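Local coordinates for Alr1585 protein (Nostoc sp., PDB 5C2I) that probably acts as a haem-dependent dye-decolourising (DyP-type) peroxidase, using hydrogen peroxide to oxidise dyes and related substrates, at residues A[43-48]-A[365-370]; A[277-280]-A[286-289]; A[280-285]-A[304-309]. The protein carries 1 engineered substitution. All coordinates share one frame; numbering follows the deposited sequence.

Interaction 1. Residues A[43-48]-A[365-370]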
loop_
_atom_site.group_PDB
_atom_site.type_symbol
_atom_site.label_atom_id
_atom_site.label_comp_id
_atom_site.label_asym_id
_atom_site.label_seq_id
_atom_site.Cartn_x
_atom_site.Cartn_y
_atom_site.Cartn_z
ATOM N N SER A 43 3.470 10.852 -18.631
ATOM C CA SER A 43 3.799 11.770 -19.671
ATOM C C SER A 43 2.552 12.339 -20.315
ATOM O O SER A 43 1.438 11.790 -20.165
ATOM C CB SER A 43 4.676 11.088 -20.693
ATOM O OG SER A 43 3.971 10.069 -21.283
ATOM N N VAL A 44 2.755 13.484 -20.941
ATOM C CA VAL A 44 1.699 14.138 -21.728
ATOM C C VAL A 44 2.262 14.336 -23.119
ATOM O O VAL A 44 3.399 14.823 -23.289
ATOM C CB VAL A 44 1.254 15.468 -21.107
ATOM C CG1 VAL A 44 0.249 16.199 -21.987
ATOM C CG2 VAL A 44 0.681 15.252 -19.691
ATOM N N HIS A 45 1.462 13.962 -24.103
ATOM C CA HIS A 45 1.793 14.123 -25.509
ATOM C C HIS A 45 0.797 15.103 -26.106
ATOM O O HIS A 45 -0.406 14.832 -26.093
ATOM C CB HIS A 45 1.660 12.780 -26.234
ATOM C CG HIS A 45 2.598 11.730 -25.744
ATOM N ND1 HIS A 45 2.420 10.400 -26.051
ATOM C CD2 HIS A 45 3.683 11.793 -24.932
ATOM C CE1 HIS A 45 3.389 9.698 -25.488
ATOM N NE2 HIS A 45 4.154 10.518 -24.793
ATOM N N LEU A 46 1.291 16.246 -26.596
ATOM C CA LEU A 46 0.449 17.258 -27.245
ATOM C C LEU A 46 0.812 17.349 -28.714
ATOM O O LEU A 46 1.934 17.727 -29.070
ATOM C CB LEU A 46 0.621 18.603 -26.572
ATOM C CG LEU A 46 0.435 18.697 -25.082
ATOM C CD1 LEU A 46 0.801 20.090 -24.569
ATOM C CD2 LEU A 46 -0.997 18.323 -24.705
ATOM N N PHE A 47 -0.140 16.998 -29.571
ATOM C CA PHE A 47 0.044 17.072 -31.003
ATOM C C PHE A 47 -0.476 18.404 -31.486
ATOM O O PHE A 47 -1.600 18.796 -31.156
ATOM C CB PHE A 47 -0.691 15.941 -31.717
ATOM C CG PHE A 47 -0.082 14.598 -31.466
ATOM C CD1 PHE A 47 -0.432 13.855 -30.342
ATOM C CD2 PHE A 47 0.848 14.101 -32.316
ATOM C CE1 PHE A 47 0.141 12.612 -30.097
ATOM C CE2 PHE A 47 1.467 12.883 -32.069
ATOM C CZ PHE A 47 1.096 12.126 -30.982
ATOM N N LEU A 48 0.336 19.099 -32.266
ATOM C CA LEU A 48 0.084 20.459 -32.644
ATOM C C LEU A 48 -0.063 20.670 -34.108
ATOM O O LEU A 48 0.624 20.056 -34.894
ATOM C CB LEU A 48 1.254 21.342 -32.208
ATOM C CG LEU A 48 1.709 21.211 -30.777
ATOM C CD1 LEU A 48 2.861 22.204 -30.550
ATOM C CD2 LEU A 48 0.578 21.486 -29.797
ATOM N N ARG A 365 10.595 3.492 -26.951
ATOM C CA ARG A 365 10.297 4.406 -25.843
ATOM C C ARG A 365 8.801 4.496 -25.616
ATOM O O ARG A 365 8.247 5.597 -25.490
ATOM C CB ARG A 365 10.900 5.799 -26.129
ATOM C CG ARG A 365 12.398 5.821 -26.408
ATOM C CD ARG A 365 13.218 5.631 -25.141
ATOM N NE ARG A 365 14.665 5.599 -25.410
ATOM C CZ ARG A 365 15.489 4.603 -25.107
ATOM N NH1 ARG A 365 15.013 3.462 -24.646
ATOM N NH2 ARG A 365 16.798 4.696 -25.343
ATOM N N ALA A 366 8.152 3.326 -25.665
ATOM C CA ALA A 366 6.695 3.253 -25.638
ATOM C C ALA A 366 6.142 3.427 -24.231
ATOM O O ALA A 366 6.858 3.214 -23.217
ATOM C CB ALA A 366 6.220 1.941 -26.241
ATOM N N VAL A 367 4.870 3.800 -24.149
ATOM C CA VAL A 367 4.163 3.917 -22.867
ATOM C C VAL A 367 2.739 3.461 -23.097
ATOM O O VAL A 367 2.298 3.341 -24.257
ATOM C CB VAL A 367 4.155 5.337 -22.282
ATOM C CG1 VAL A 367 5.560 5.781 -21.918
ATOM C CG2 VAL A 367 3.557 6.323 -23.254
ATOM N N SER A 368 2.003 3.263 -22.025
ATOM C CA SER A 368 0.628 2.762 -22.158
ATOM C C SER A 368 -0.411 3.890 -22.128
ATOM O O SER A 368 -0.168 4.958 -21.592
ATOM C CB SER A 368 0.364 1.762 -21.026
ATOM O OG SER A 368 1.070 0.562 -21.332
ATOM N N TYR A 369 -1.574 3.594 -22.683
ATOM C CA TYR A 369 -2.779 4.427 -22.528
ATOM C C TYR A 369 -4.002 3.592 -22.194
ATOM O O TYR A 369 -4.027 2.366 -22.369
ATOM C CB TYR A 369 -3.060 5.224 -23.800
ATOM C CG TYR A 369 -3.651 4.462 -24.964
ATOM C CD1 TYR A 369 -2.839 3.834 -25.911
ATOM C CD2 TYR A 369 -5.035 4.420 -25.163
ATOM C CE1 TYR A 369 -3.395 3.171 -26.994
ATOM C CE2 TYR A 369 -5.604 3.742 -26.228
ATOM C CZ TYR A 369 -4.777 3.102 -27.134
ATOM O OH TYR A 369 -5.324 2.472 -28.214
ATOM N N GLY A 370 -5.025 4.261 -21.681
ATOM C CA GLY A 370 -6.279 3.628 -21.359
ATOM C C GLY A 370 -6.312 3.025 -19.966
ATOM O O GLY A 370 -5.864 3.630 -19.036
#
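A single methyl, CG2 of Val367, bears most of this contact, pointing at the leading corner of the His45 imidazole. CE1, the carbon between the two ring nitrogens, is the nearest atom of that ring and stands 4.1 Å from Val367 CG2. The methyl comes to it obliquely, neither squarely over a face nor along the rim. The same methyl also approaches the hydroxyl of Ser43, with 4.3 Å from Val367 CG2 to Ser43 OG. It therefore sits before a pair of polar groups that are themselves close, Ser43 OG lying 3.5 Å from His45 NE2. The second methyl, Val367 CG1, is turned from the imidazole and remains 5.7 Å from His45 CE1. This choice of branch follows from the valine torsion (chi1 -65°), which sets CG1 opposite the carbonyl carbon and leaves CG2 wedged between the backbone N and C, on the flank that meets the histidine.

The backbones stay well apart, with 8.5 Å between the CA atoms of Ser43 and Val367, and the two strands belong to different antiparallel sheets. Strand 42-50 is central in the N-terminal sheet and strand 363-369 lies in the C-terminal one, so the contact spans the interior between the two ferredoxin-like halves of the DyP fold. Ser43 and His45 point into that interior, whereas Val44 and Leu46 pack on helix 159-176 behind the sheet.

The polar end of His45 is engaged elsewhere: ND1 is hydrogen-bonded to Tyr256 OH of strand 250-261, and the two rings meet with their planes at about 80°. That bond, from the opposing sheet, is consistent with the ring being held so that CE1 faces Val367, whose side chain is about 11 Å from the haem.

Interaction 2. Residues A[277-280]-A[286-289]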
loop_
_atom_site.group_PDB
_atom_site.type_symbol
_atom_site.label_atom_id
_atom_site.label_comp_id
_atom_site.label_asym_id
_atom_site.label_seq_id
_atom_site.Cartn_x
_atom_site.Cartn_y
_atom_site.Cartn_z
ATOM N N LEU A 277 -3.741 -27.013 -28.747
ATOM C CA LEU A 277 -2.463 -27.684 -28.637
ATOM C C LEU A 277 -2.328 -28.579 -27.411
ATOM O O LEU A 277 -1.310 -29.265 -27.256
ATOM C CB LEU A 277 -1.327 -26.654 -28.622
ATOM C CG LEU A 277 -1.237 -25.757 -29.854
ATOM C CD1 LEU A 277 -0.230 -24.658 -29.619
ATOM C CD2 LEU A 277 -0.889 -26.584 -31.084
ATOM N N ASN A 278 -3.318 -28.535 -26.519
ATOM C CA ASN A 278 -3.243 -29.208 -25.254
ATOM C C ASN A 278 -1.965 -28.858 -24.483
ATOM O O ASN A 278 -1.213 -29.759 -24.078
ATOM C CB ASN A 278 -3.355 -30.731 -25.471
ATOM C CG ASN A 278 -3.672 -31.447 -24.209
ATOM O OD1 ASN A 278 -4.452 -30.961 -23.396
ATOM N ND2 ASN A 278 -3.056 -32.591 -24.010
ATOM N N ILE A 279 -1.737 -27.548 -24.281
ATOM C CA ILE A 279 -0.647 -27.039 -23.467
ATOM C C ILE A 279 -1.148 -26.024 -22.420
ATOM O O ILE A 279 -2.300 -25.586 -22.452
ATOM C CB ILE A 279 0.431 -26.354 -24.328
ATOM C CG1 ILE A 279 -0.155 -25.135 -25.068
ATOM C CG2 ILE A 279 1.031 -27.352 -25.304
ATOM C CD1 ILE A 279 0.821 -24.401 -25.941
ATOM N N GLN A 280 -0.269 -25.653 -21.489
ATOM C CA GLN A 280 -0.591 -24.622 -20.518
ATOM C C GLN A 280 -0.821 -23.281 -21.199
ATOM O O GLN A 280 -0.131 -22.927 -22.154
ATOM C CB GLN A 280 0.538 -24.469 -19.496
ATOM C CG GLN A 280 0.602 -25.608 -18.494
ATOM C CD GLN A 280 -0.597 -25.617 -17.563
ATOM O OE1 GLN A 280 -1.040 -24.606 -17.048
ATOM N NE2 GLN A 280 -1.118 -26.772 -17.357
ATOM N N ALA A 286 3.670 -17.572 -24.342
ATOM C CA ALA A 286 5.065 -17.517 -24.671
ATOM C C ALA A 286 5.363 -17.867 -26.137
ATOM O O ALA A 286 6.297 -17.310 -26.738
ATOM C CB ALA A 286 5.859 -18.427 -23.759
ATOM N N LEU A 287 4.560 -18.724 -26.728
ATOM C CA LEU A 287 4.708 -19.033 -28.158
ATOM C C LEU A 287 4.267 -17.889 -29.075
ATOM O O LEU A 287 4.738 -17.749 -30.211
ATOM C CB LEU A 287 3.916 -20.306 -28.511
ATOM C CG LEU A 287 4.359 -21.584 -27.816
ATOM C CD1 LEU A 287 3.478 -22.767 -28.175
ATOM C CD2 LEU A 287 5.823 -21.915 -28.117
ATOM N N ILE A 288 3.329 -17.092 -28.611
ATOM C CA ILE A 288 2.849 -15.944 -29.379
ATOM C C ILE A 288 3.946 -14.856 -29.326
ATOM O O ILE A 288 4.318 -14.280 -30.342
ATOM C CB ILE A 288 1.539 -15.379 -28.771
ATOM C CG1 ILE A 288 0.362 -16.350 -28.922
ATOM C CG2 ILE A 288 1.159 -14.032 -29.415
ATOM C CD1 ILE A 288 -0.738 -16.139 -27.905
ATOM N N VAL A 289 4.419 -14.556 -28.114
ATOM C CA VAL A 289 5.277 -13.410 -27.882
ATOM C C VAL A 289 6.757 -13.716 -28.052
ATOM O O VAL A 289 7.497 -12.855 -28.550
ATOM C CB VAL A 289 5.025 -12.835 -26.484
ATOM C CG1 VAL A 289 6.048 -11.781 -26.119
ATOM C CG2 VAL A 289 3.609 -12.254 -26.413
#
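At the tight helix-loop-helix junction between helices 263-277 and 281-289, Leu277 and Ile279 close over Leu287 of the second helix. A Schellman motif ends the first helix here, with Asn278 at positive phi as its C-prime residue. The chain turns at that point, and the residues before and after Asn278 both direct their side chains at the same leucine.

Ile279 makes the nearer approach. Its CD1 meets CD1 of Leu287 tip to tip at 3.8 Å. The extended outer torsion of the isoleucine (chi2 -180°) carries CD1 to full reach across the gap. Leu277 arrives alongside, its CD1 lying 4.4 Å from Leu287 CD1 and 3.8 Å from Ile279 CD1, so three terminal methyls form a small triangle. Trp430 of strand 428-431 adds an aromatic surface against both Leu277 and Leu287. Two residues beyond Leu287 on helix 281-289, Val289 touches the haem.

All the touching groups are hydrocarbon, and only 67 Å² is buried in total. The attraction is thus dispersive and hydrophobic, without directional bonds, and depends on how well the methyls fit.

Interaction 3. Residues A[280-285]-A[304-309]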
loop_
_atom_site.group_PDB
_atom_site.type_symbol
_atom_site.label_atom_id
_atom_site.label_comp_id
_atom_site.label_asym_id
_atom_site.label_seq_id
_atom_site.Cartn_x
_atom_site.Cartn_y
_atom_site.Cartn_z
ATOM N N GLN A 280 -0.269 -25.653 -21.489
ATOM C CA GLN A 280 -0.591 -24.622 -20.518
ATOM C C GLN A 280 -0.821 -23.281 -21.199
ATOM O O GLN A 280 -0.131 -22.927 -22.154
ATOM C CB GLN A 280 0.538 -24.469 -19.496
ATOM C CG GLN A 280 0.602 -25.608 -18.494
ATOM C CD GLN A 280 -0.597 -25.617 -17.563
ATOM O OE1 GLN A 280 -1.040 -24.606 -17.048
ATOM N NE2 GLN A 280 -1.118 -26.772 -17.357
ATOM N N GLU A 281 -1.794 -22.538 -20.685
ATOM C CA GLU A 281 -2.085 -21.211 -21.192
ATOM C C GLU A 281 -0.860 -20.292 -21.171
ATOM O O GLU A 281 -0.614 -19.530 -22.102
ATOM C CB GLU A 281 -3.214 -20.669 -20.360
ATOM C CG GLU A 281 -3.643 -19.254 -20.646
ATOM C CD GLU A 281 -4.910 -18.871 -19.862
ATOM O OE1 GLU A 281 -5.506 -19.723 -19.158
ATOM O OE2 GLU A 281 -5.347 -17.708 -20.019
ATOM N N ASN A 282 -0.066 -20.382 -20.110
ATOM C CA ASN A 282 1.143 -19.558 -20.052
ATOM C C ASN A 282 2.164 -19.866 -21.178
ATOM O O ASN A 282 2.746 -18.939 -21.762
ATOM C CB ASN A 282 1.736 -19.525 -18.639
ATOM C CG ASN A 282 2.246 -20.855 -18.162
ATOM O OD1 ASN A 282 2.426 -21.810 -18.902
ATOM N ND2 ASN A 282 2.489 -20.917 -16.872
ATOM N N LEU A 283 2.293 -21.144 -21.554
ATOM C CA LEU A 283 3.170 -21.516 -22.669
ATOM C C LEU A 283 2.596 -21.044 -24.010
ATOM O O LEU A 283 3.339 -20.542 -24.873
ATOM C CB LEU A 283 3.443 -23.035 -22.678
ATOM C CG LEU A 283 4.302 -23.566 -23.813
ATOM C CD1 LEU A 283 5.693 -22.933 -23.839
ATOM C CD2 LEU A 283 4.389 -25.080 -23.713
ATOM N N ALA A 284 1.278 -21.135 -24.191
ATOM C CA ALA A 284 0.657 -20.566 -25.408
ATOM C C ALA A 284 1.026 -19.076 -25.572
ATOM O O ALA A 284 1.371 -18.617 -26.663
ATOM C CB ALA A 284 -0.852 -20.758 -25.383
ATOM N N GLY A 285 0.884 -18.309 -24.495
ATOM C CA GLY A 285 1.328 -16.913 -24.474
ATOM C C GLY A 285 2.780 -16.735 -24.890
ATOM O O GLY A 285 3.083 -15.888 -25.736
ATOM N N PRO A 304 7.588 -20.757 -17.152
ATOM C CA PRO A 304 8.045 -19.483 -16.636
ATOM C C PRO A 304 9.001 -19.640 -15.452
ATOM O O PRO A 304 8.912 -20.621 -14.702
ATOM C CB PRO A 304 6.754 -18.810 -16.160
ATOM C CG PRO A 304 5.885 -19.930 -15.800
ATOM C CD PRO A 304 6.217 -21.080 -16.707
ATOM N N THR A 305 9.935 -18.716 -15.321
ATOM C CA THR A 305 10.899 -18.770 -14.212
ATOM C C THR A 305 10.671 -17.658 -13.202
ATOM O O THR A 305 11.260 -17.705 -12.122
ATOM C CB THR A 305 12.368 -18.745 -14.683
ATOM O OG1 THR A 305 12.667 -17.525 -15.362
ATOM C CG2 THR A 305 12.653 -19.901 -15.592
ATOM N N TYR A 306 9.814 -16.694 -13.547
ATOM C CA TYR A 306 9.379 -15.655 -12.615
ATOM C C TYR A 306 10.495 -14.729 -12.136
ATOM O O TYR A 306 10.360 -14.147 -11.075
ATOM C CB TYR A 306 8.599 -16.220 -11.407
ATOM C CG TYR A 306 7.367 -16.994 -11.857
ATOM C CD1 TYR A 306 6.273 -16.327 -12.437
ATOM C CD2 TYR A 306 7.318 -18.374 -11.737
ATOM C CE1 TYR A 306 5.153 -17.035 -12.863
ATOM C CE2 TYR A 306 6.199 -19.073 -12.141
ATOM C CZ TYR A 306 5.124 -18.384 -12.728
ATOM O OH TYR A 306 3.998 -19.101 -13.144
ATOM N N ALA A 307 11.595 -14.612 -12.876
ATOM C CA ALA A 307 12.638 -13.647 -12.505
ATOM C C ALA A 307 12.151 -12.230 -12.740
ATOM O O ALA A 307 11.704 -11.869 -13.856
ATOM C CB ALA A 307 13.949 -13.907 -13.264
ATOM N N VAL A 308 12.224 -11.420 -11.696
ATOM C CA VAL A 308 11.742 -10.033 -11.751
ATOM C C VAL A 308 12.510 -9.243 -12.818
ATOM O O VAL A 308 11.889 -8.462 -13.563
ATOM C CB VAL A 308 11.838 -9.322 -10.383
ATOM C CG1 VAL A 308 11.516 -7.847 -10.503
ATOM C CG2 VAL A 308 10.898 -9.990 -9.385
ATOM N N THR A 309 13.831 -9.447 -12.891
ATOM C CA THR A 309 14.656 -8.917 -14.014
ATOM C C THR A 309 14.929 -10.056 -15.023
ATOM O O THR A 309 15.766 -10.936 -14.785
ATOM C CB THR A 309 15.967 -8.319 -13.475
ATOM O OG1 THR A 309 15.617 -7.214 -12.618
ATOM C CG2 THR A 309 16.867 -7.802 -14.594
HETATM O O HOH W 1 2.184 -18.432 -15.149
#
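Asn282, in the first turn of helix 281-289, meets Pro304 and Tyr306 of the following loop through its amide nitrogen.

The van der Waals part lies between the amide and the proline. Asn282 ND2 rests against the CG-CD bond of the proline, 3.7 Å from Pro304 CG and equally 3.7 Å from Pro304 CD, and the two side chains cross at about a right angle. With chi1 at 65°, the asparagine CG is placed between its own backbone N and carbonyl carbon, which turns the amide outward from the helix to the loop. Within the loop, Pro304 CB sits over one face of the Tyr306 ring, 3.8 Å above the plane and displaced to the rim, so the proline touches both the amide and the phenol ring, beside the line from Asn282 ND2 to Tyr306 OH. Phe292 also packs on both Asn282 and Pro304.

The polar part is carried by water. Asn282 ND2 and Tyr306 OH are 4.4 Å apart, too far for a direct bond, and one water spans them. It accepts from Asn282 ND2 at 3.0 Å and is hydrogen-bonded to Tyr306 OH at 2.8 Å. The two bonds meet at the water at about 98°, so the bridge is bent.

A third subunit, another copy of the protein, also reaches this loop. The Tyr306 ring takes part in a cation-pi interaction with Arg84 of the third subunit, and Thr305 OG1 is hydrogen-bonded to Asn221 of that same subunit. The arrangement is a water-bridged packing of a helix N-terminus on a long surface loop, set at a subunit interface of the tetramer.

Interactions 2 and 3 are neighbours, their centres about 10 Å apart. Both use helix 281-289 and share Gln280, its N-cap, touching where Ile279 CD1 lies 3.7 Å from Ala284 N. One packs the helix against its preceding turn, the other ties its first turn to the loop that follows. Interaction 1 is remote, its centre about 32 Å from interaction 2 and about 28 Å from interaction 3, and marks one place where the two sheets meet. Along the chain, 43-48 comes first and 365-370 last, with the other two contacts nested between. The first lies between the two halves of the fold, the others in a peripheral part of the C-terminal half, between haem and subunit interface.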